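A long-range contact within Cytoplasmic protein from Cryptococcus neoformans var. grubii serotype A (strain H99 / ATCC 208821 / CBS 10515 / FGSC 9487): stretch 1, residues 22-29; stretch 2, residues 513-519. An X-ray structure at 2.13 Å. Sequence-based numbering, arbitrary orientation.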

# COMPACT_ATOMS: atom_id res chain seq x y z
N HIS A 22 6.13 -20.66 -8.46
CA HIS A 22 5.49 -20.40 -9.74
C HIS A 22 4.35 -19.40 -9.56
O HIS A 22 3.65 -19.40 -8.55
CB HIS A 22 4.99 -21.71 -10.34
CG HIS A 22 6.10 -22.65 -10.70
ND1 HIS A 22 6.82 -22.55 -11.87
CD2 HIS A 22 6.65 -23.68 -10.01
CE1 HIS A 22 7.74 -23.49 -11.90
NE2 HIS A 22 7.66 -24.19 -10.78
N SER A 23 4.19 -18.52 -10.55
CA SER A 23 3.20 -17.46 -10.56
C SER A 23 2.64 -17.40 -11.97
O SER A 23 2.64 -16.36 -12.64
CB SER A 23 3.82 -16.13 -10.12
OG SER A 23 2.81 -15.21 -9.75
N SER A 24 2.17 -18.57 -12.42
CA SER A 24 1.79 -18.85 -13.79
C SER A 24 0.33 -19.29 -13.92
O SER A 24 -0.14 -19.51 -15.04
CB SER A 24 2.68 -19.96 -14.35
OG SER A 24 2.84 -20.99 -13.38
N THR A 25 -0.36 -19.46 -12.80
CA THR A 25 -1.72 -19.93 -12.76
C THR A 25 -2.46 -19.06 -11.74
O THR A 25 -1.91 -18.08 -11.21
CB THR A 25 -1.77 -21.41 -12.37
OG1 THR A 25 -1.45 -21.53 -10.98
CG2 THR A 25 -0.79 -22.22 -13.19
N LEU A 26 -3.69 -19.46 -11.42
CA LEU A 26 -4.50 -18.68 -10.48
C LEU A 26 -3.96 -18.71 -9.06
O LEU A 26 -4.48 -17.96 -8.21
CB LEU A 26 -5.94 -19.19 -10.49
CG LEU A 26 -6.72 -18.71 -11.71
CD1 LEU A 26 -8.02 -19.49 -11.85
CD2 LEU A 26 -6.98 -17.21 -11.60
N HIS A 27 -2.98 -19.55 -8.77
CA HIS A 27 -2.40 -19.64 -7.44
C HIS A 27 -0.90 -19.80 -7.55
O HIS A 27 -0.39 -20.44 -8.48
CB HIS A 27 -2.96 -20.82 -6.64
CG HIS A 27 -4.45 -20.87 -6.61
ND1 HIS A 27 -5.19 -20.30 -5.59
CD2 HIS A 27 -5.34 -21.41 -7.46
CE1 HIS A 27 -6.47 -20.50 -5.82
NE2 HIS A 27 -6.59 -21.17 -6.95
N PHE A 28 -0.19 -19.22 -6.59
CA PHE A 28 1.21 -19.51 -6.40
C PHE A 28 1.38 -21.00 -6.19
O PHE A 28 0.56 -21.65 -5.52
CB PHE A 28 1.77 -18.76 -5.19
CG PHE A 28 1.78 -17.26 -5.33
CD1 PHE A 28 2.45 -16.64 -6.36
CD2 PHE A 28 1.15 -16.47 -4.38
CE1 PHE A 28 2.48 -15.26 -6.46
CE2 PHE A 28 1.17 -15.09 -4.47
CZ PHE A 28 1.84 -14.48 -5.51
N GLN A 29 2.47 -21.55 -6.71
CA GLN A 29 2.75 -22.97 -6.53
C GLN A 29 4.23 -23.19 -6.26
O GLN A 29 5.09 -22.52 -6.85
CB GLN A 29 2.39 -23.79 -7.77
CG GLN A 29 0.96 -23.72 -8.22
CD GLN A 29 0.82 -24.24 -9.63
OE1 GLN A 29 1.28 -23.61 -10.58
NE2 GLN A 29 0.21 -25.41 -9.76
N GLY A 513 -5.11 -12.37 -16.89
CA GLY A 513 -5.01 -13.76 -17.25
C GLY A 513 -5.08 -14.64 -16.02
O GLY A 513 -5.58 -14.24 -14.96
N ASN A 514 -4.59 -15.87 -16.17
CA ASN A 514 -4.63 -16.84 -15.07
C ASN A 514 -3.38 -16.65 -14.22
O ASN A 514 -2.35 -17.32 -14.37
CB ASN A 514 -4.76 -18.25 -15.62
CG ASN A 514 -6.20 -18.60 -15.92
OD1 ASN A 514 -6.92 -19.15 -15.08
ND2 ASN A 514 -6.64 -18.27 -17.13
N TYR A 515 -3.48 -15.70 -13.31
CA TYR A 515 -2.41 -15.28 -12.43
C TYR A 515 -2.95 -15.18 -11.02
O TYR A 515 -4.16 -15.05 -10.81
CB TYR A 515 -1.85 -13.92 -12.85
CG TYR A 515 -1.01 -13.94 -14.10
CD1 TYR A 515 0.25 -14.53 -14.10
CD2 TYR A 515 -1.47 -13.37 -15.28
CE1 TYR A 515 1.03 -14.55 -15.23
CE2 TYR A 515 -0.70 -13.39 -16.43
CZ TYR A 515 0.55 -13.98 -16.39
OH TYR A 515 1.33 -14.00 -17.52
N PRO A 516 -2.08 -15.23 -10.02
CA PRO A 516 -2.54 -15.05 -8.64
C PRO A 516 -2.93 -13.61 -8.37
O PRO A 516 -2.61 -12.69 -9.13
CB PRO A 516 -1.33 -15.46 -7.79
CG PRO A 516 -0.37 -16.14 -8.75
CD PRO A 516 -0.64 -15.55 -10.10
N THR A 517 -3.66 -13.42 -7.28
CA THR A 517 -3.99 -12.11 -6.75
C THR A 517 -3.48 -12.02 -5.31
O THR A 517 -3.62 -12.97 -4.54
CB THR A 517 -5.49 -11.84 -6.77
OG1 THR A 517 -6.00 -12.02 -8.10
CG2 THR A 517 -5.78 -10.42 -6.29
N LEU A 518 -2.90 -10.88 -4.96
CA LEU A 518 -2.43 -10.64 -3.60
C LEU A 518 -2.86 -9.24 -3.20
O LEU A 518 -2.58 -8.28 -3.93
CB LEU A 518 -0.92 -10.81 -3.52
CG LEU A 518 -0.22 -10.69 -2.16
CD1 LEU A 518 1.16 -11.33 -2.22
CD2 LEU A 518 -0.09 -9.24 -1.77
N VAL A 519 -3.55 -9.12 -2.07
CA VAL A 519 -4.02 -7.82 -1.62
C VAL A 519 -2.84 -7.15 -0.92
O VAL A 519 -2.54 -7.43 0.25
CB VAL A 519 -5.24 -7.92 -0.70
CG1 VAL A 519 -5.67 -6.54 -0.26
CG2 VAL A 519 -6.38 -8.65 -1.41
O HOH W 1 -5.01 -21.30 -13.50
O HOH W 2 -4.21 -16.00 -5.77

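Two stretches far apart in sequence can pack closely without one direct hydrogen bond, as here, where a proline, an aromatic ring and ordered water share the work and 446 Å² is buried, both sides summed. His 22 and Gln 29 pair through two backbone bonds, N to O in each direction, and the residues between them meet stretch 2. Ser 23 O lies at the edge of the Tyr 515 ring, 3.3 Å from Tyr 515 CD1, and Ser 23 OG lies 3.5 Å from Pro 516 CG. Thr 25 points its CB away, leaving its backbone to make the contact: Thr 25 O sits 3.0 Å from Pro 516 CD, and because proline has no amide hydrogen, the approach to Pro 516 N is not a hydrogen bond. Leu 26 CB also points away, but the side chain's end comes nearer, Leu 26 CG lying 3.4 Å from Asn 514 OD1. Water 1 accepts from Leu 26 N and donates to Asn 514 OD1; water 2 donates to Leu 26 O and accepts from Thr 517 N. Finally, buried Phe 28 offers a face to Pro 516, the residue most covered here (98 Å²), whose CB stands 4.0 Å from the ring centroid, nearly on the normal, while Leu 518 CD1 meets the ring edge.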